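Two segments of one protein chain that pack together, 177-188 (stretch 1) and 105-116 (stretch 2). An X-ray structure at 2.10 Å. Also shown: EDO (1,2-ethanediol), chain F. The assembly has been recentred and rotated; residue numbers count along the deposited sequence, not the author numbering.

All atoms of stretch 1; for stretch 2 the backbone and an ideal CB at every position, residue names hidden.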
# COMPACT_ATOMS: atom_id res chain seq x y z
N SER A 177 3.20 12.57 5.28
CA SER A 177 4.62 12.28 5.25
C SER A 177 5.11 11.90 3.84
O SER A 177 4.31 11.59 2.93
CB SER A 177 4.89 11.16 6.27
OG SER A 177 3.95 10.08 6.15
N ASP A 178 6.43 11.96 3.63
CA ASP A 178 7.03 11.41 2.40
C ASP A 178 7.08 9.89 2.47
O ASP A 178 6.77 9.33 3.51
CB ASP A 178 8.40 12.05 2.06
CG ASP A 178 9.52 11.66 3.02
OD1 ASP A 178 9.41 10.69 3.78
OD2 ASP A 178 10.56 12.37 2.97
N PRO A 179 7.41 9.22 1.34
CA PRO A 179 7.35 7.74 1.34
C PRO A 179 8.13 7.04 2.46
O PRO A 179 7.62 6.08 3.02
CB PRO A 179 7.92 7.37 -0.04
CG PRO A 179 7.52 8.55 -0.93
CD PRO A 179 7.76 9.76 0.01
N VAL A 180 9.34 7.49 2.76
CA VAL A 180 10.18 6.81 3.75
C VAL A 180 9.59 7.00 5.18
O VAL A 180 9.46 6.06 5.98
CB VAL A 180 11.65 7.32 3.72
CG1 VAL A 180 12.49 6.56 4.77
CG2 VAL A 180 12.30 7.13 2.30
N LEU A 181 9.22 8.24 5.49
CA LEU A 181 8.59 8.52 6.77
C LEU A 181 7.24 7.77 6.93
O LEU A 181 6.94 7.22 8.02
CB LEU A 181 8.42 10.02 6.99
CG LEU A 181 8.00 10.40 8.41
CD1 LEU A 181 9.02 9.87 9.49
CD2 LEU A 181 7.79 11.91 8.57
N PHE A 182 6.45 7.75 5.85
CA PHE A 182 5.14 7.04 5.82
C PHE A 182 5.30 5.59 6.25
O PHE A 182 4.52 5.09 7.08
CB PHE A 182 4.56 7.09 4.40
CG PHE A 182 3.30 6.28 4.20
CD1 PHE A 182 2.15 6.54 4.96
CD2 PHE A 182 3.28 5.26 3.25
CE1 PHE A 182 0.98 5.81 4.74
CE2 PHE A 182 2.13 4.54 3.00
CZ PHE A 182 0.95 4.81 3.73
N ALA A 183 6.33 4.95 5.75
CA ALA A 183 6.50 3.53 6.08
C ALA A 183 6.71 3.31 7.57
O ALA A 183 6.26 2.28 8.11
CB ALA A 183 7.66 2.88 5.23
N THR A 184 7.40 4.24 8.23
CA THR A 184 7.60 4.17 9.71
C THR A 184 6.34 4.36 10.55
O THR A 184 6.29 3.97 11.74
CB THR A 184 8.64 5.20 10.22
OG1 THR A 184 8.02 6.50 10.32
CG2 THR A 184 9.86 5.26 9.27
N GLU A 185 5.32 4.99 9.97
CA GLU A 185 4.14 5.40 10.77
C GLU A 185 2.86 4.79 10.27
O GLU A 185 1.86 4.83 10.98
CB GLU A 185 3.99 6.93 10.81
CG GLU A 185 3.66 7.60 9.51
CD GLU A 185 3.61 9.12 9.62
OE1 GLU A 185 3.97 9.67 10.68
OE2 GLU A 185 3.22 9.78 8.65
N MSE A 186 2.90 4.15 9.08
CA MSE A 186 1.67 3.62 8.47
C MSE A 186 1.03 2.52 9.33
O MSE A 186 -0.16 2.27 9.20
CB MSE A 186 1.91 3.08 7.06
CG MSE A 186 2.76 1.83 7.03
SE MSE A 186 3.36 1.33 5.21
CE MSE A 186 1.63 1.07 4.36
N GLY A 187 1.82 1.85 10.18
CA GLY A 187 1.28 0.77 11.03
C GLY A 187 0.90 1.18 12.43
O GLY A 187 0.38 0.37 13.21
N SER A 188 1.12 2.45 12.77
CA SER A 188 0.85 2.85 14.15
C SER A 188 -0.67 2.88 14.41
O SER A 188 -1.47 3.14 13.50
CB SER A 188 1.49 4.21 14.47
OG SER A 188 1.02 5.17 13.54
N UNK A 105 1.77 -11.29 12.03
CA UNK A 105 0.34 -11.41 12.22
C UNK A 105 -0.48 -10.25 11.68
O UNK A 105 -1.73 -10.25 11.78
CB UNK A 105 0.05 -11.57 13.71
N UNK A 106 0.22 -9.26 11.12
CA UNK A 106 -0.44 -8.10 10.55
C UNK A 106 0.37 -7.56 9.38
O UNK A 106 1.61 -7.49 9.45
CB UNK A 106 -0.64 -7.02 11.61
N UNK A 107 -0.35 -7.20 8.31
CA UNK A 107 0.22 -6.55 7.16
C UNK A 107 -0.62 -5.31 6.82
O UNK A 107 -1.85 -5.36 6.83
CB UNK A 107 0.29 -7.52 5.98
N UNK A 108 0.04 -4.20 6.55
CA UNK A 108 -0.68 -3.07 6.04
C UNK A 108 -0.12 -2.56 4.75
O UNK A 108 1.09 -2.50 4.56
CB UNK A 108 -0.69 -1.95 7.08
N UNK A 109 -1.02 -2.24 3.82
CA UNK A 109 -0.54 -1.78 2.49
C UNK A 109 -1.16 -0.42 2.22
O UNK A 109 -2.29 -0.15 2.63
CB UNK A 109 -0.90 -2.77 1.38
N UNK A 110 -0.39 0.45 1.58
CA UNK A 110 -0.81 1.79 1.25
C UNK A 110 -0.11 2.29 -0.01
O UNK A 110 0.57 1.52 -0.72
CB UNK A 110 -0.54 2.73 2.42
N UNK A 111 -0.33 3.56 -0.30
CA UNK A 111 0.19 4.19 -1.48
C UNK A 111 0.78 5.52 -1.05
O UNK A 111 0.15 6.31 -0.32
CB UNK A 111 -0.89 4.36 -2.55
N UNK A 112 2.01 5.77 -1.48
CA UNK A 112 2.69 7.02 -1.18
C UNK A 112 3.07 7.82 -2.44
O UNK A 112 3.50 7.24 -3.43
CB UNK A 112 3.95 6.73 -0.36
N UNK A 113 2.91 9.14 -2.37
CA UNK A 113 3.33 10.04 -3.45
C UNK A 113 4.69 10.61 -3.10
O UNK A 113 4.88 11.11 -1.99
CB UNK A 113 2.31 11.16 -3.67
N UNK A 114 5.64 10.55 -4.04
CA UNK A 114 6.92 11.25 -3.85
C UNK A 114 6.79 12.76 -3.75
O UNK A 114 5.98 13.40 -4.45
CB UNK A 114 7.87 10.91 -5.00
N UNK A 115 7.57 13.33 -2.84
CA UNK A 115 7.40 14.71 -2.45
C UNK A 115 8.57 15.59 -2.88
O UNK A 115 8.60 16.78 -2.56
CB UNK A 115 7.21 14.80 -0.93
N UNK A 116 9.52 15.02 -3.61
CA UNK A 116 10.78 15.70 -3.91
C UNK A 116 10.69 16.81 -4.95
O UNK A 116 11.62 17.60 -5.11
CB UNK A 116 11.80 14.67 -4.39
C1 EDO F . 11.46 11.13 -2.03
O1 EDO F . 11.80 10.58 -3.31
C2 EDO F . 10.07 11.66 -2.24
O2 EDO F . 9.58 12.25 -1.06

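Stretch 2 runs as a strand from 105 to 113 and then leaves it; helix 179-185 of stretch 1 lies across it, the axes 8.6 Å apart at closest and their directions 153° apart, so the two run roughly antiparallel. In the strand, CB directions alternate, and the even positions from 106 to 112 point toward stretch 1.

Position 105 has nothing of stretch 1 within 5.5 Å of its ideal CB, so the contact does not restrict it; it is A105.

At 106 the CB points toward stretch 1 but also finds nothing within 5.5 Å. A short side chain would make no contact, whereas a long one could reach the end of stretch 1, which offers the carbonyl oxygens of M186, G187 and S188. A long donor, lysine or arginine, would suit. The residue is R106, with chi1 to chi3 all t. Its NH1 donates to G187 O at 2.9 Å (148°), the acceptor lying at the guanidinium edge, near its plane. NH2 donates to water 1 at 2.9 Å from the water oxygen, and that water donates in turn to M186 O and S188 O.

Position 107 is out of reach, and many residues would do; it is V107.

The ideal CB of 108 points toward stretch 1, 4.7 Å from M186 CE and 5.2 Å from G187 CA. That spacing leaves room for a medium apolar group: valine, leucine, isoleucine or methionine. I108 is present. Its CG1 lies 4.1 Å from M186 CE and its CG2 4.0 Å from G187 CA.

Position 109 points away, leaving the choice open to this contact; it is V109.

Position 110 is the most restrictive. An ideal CB would lie 2.9 Å from F182 CZ, a clash, and 3.3 Å from M186 CE, which is tight. Glycine is indicated, and G110 is found. The ring edge of F182 approaches it, CZ being 4.3 Å from G110 CA, while M186 CE comes within 3.5 Å of G110 N.

The CB of 111 points away, with nothing of stretch 1 within 5.5 Å of its ideal position, so the choice is open and a beta-branched residue would suit the extended backbone; it is V111.

At 112 the CB faces P179 CA at 3.9 Å and F182 CD2 at 4.0 Å. A small apolar group fits best; alanine is the natural reading, with serine or glycine possible. A112 uses its CB to touch P179 CB at 4.0 Å and F182 CD2 at 3.9 Å.

The reasoning for 111 holds equally at 113; it is I113.

Although CA-to-CB points away at 114, the ideal CB of 114 is 4.7 Å from P179 CG, so a flat or apolar side chain could turn back over the proline. In H114, chi1 m does this: P179 CG sits 3.7 Å from the centroid of the H114 ring, 5° off its normal, a CH-pi contact.

Position 115 faces D178 CB at 4.2 Å; a flexible polar chain is plausible. In Q115, CG packs 4.1 Å from D178 CB, and NE2 donates to I113 O at 3.0 Å.

Position 116 is unconstrained here; it is D116.

Stretch 2 105-116: ARVIVGVAIHQD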
# COMPACT_ATOMS: atom_id res chain seq x y z
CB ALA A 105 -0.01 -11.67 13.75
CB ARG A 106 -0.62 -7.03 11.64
CG ARG A 106 -1.25 -5.73 11.17
CD ARG A 106 -1.66 -4.90 12.46
NE ARG A 106 -2.34 -3.68 12.06
CZ ARG A 106 -1.80 -2.46 12.00
NH1 ARG A 106 -0.53 -2.24 12.32
NH2 ARG A 106 -2.56 -1.45 11.61
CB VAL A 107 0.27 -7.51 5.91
CG1 VAL A 107 0.90 -6.78 4.69
CG2 VAL A 107 1.06 -8.76 6.27
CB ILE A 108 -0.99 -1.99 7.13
CG1 ILE A 108 -1.40 -0.63 6.62
CG2 ILE A 108 0.05 -1.84 8.21
CD1 ILE A 108 -2.43 -0.08 7.75
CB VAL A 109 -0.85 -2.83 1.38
CG1 VAL A 109 -2.30 -3.06 1.26
CG2 VAL A 109 -0.26 -2.39 0.02
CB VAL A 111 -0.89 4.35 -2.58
CG1 VAL A 111 -0.38 5.22 -3.77
CG2 VAL A 111 -1.35 2.97 -3.12
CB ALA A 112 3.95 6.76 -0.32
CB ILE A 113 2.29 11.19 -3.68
CG1 ILE A 113 0.88 10.59 -3.87
CG2 ILE A 113 2.69 12.07 -4.87
CD1 ILE A 113 -0.24 11.63 -3.72
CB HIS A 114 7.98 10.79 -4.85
CG HIS A 114 8.40 9.36 -4.61
ND1 HIS A 114 9.66 9.01 -4.20
CD2 HIS A 114 7.69 8.21 -4.68
CE1 HIS A 114 9.72 7.70 -4.06
NE2 HIS A 114 8.53 7.19 -4.33
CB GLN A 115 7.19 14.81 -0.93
CG GLN A 115 5.92 14.16 -0.42
CD GLN A 115 4.65 14.75 -1.03
OE1 GLN A 115 4.40 15.94 -0.91
NE2 GLN A 115 3.82 13.90 -1.64
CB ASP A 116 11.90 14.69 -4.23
CG ASP A 116 11.48 13.64 -5.25
OD1 ASP A 116 10.29 13.28 -5.37
OD2 ASP A 116 12.39 13.16 -5.95
O HOH W 1 -2.15 1.43 11.30
O HOH W 2 4.44 10.03 0.70
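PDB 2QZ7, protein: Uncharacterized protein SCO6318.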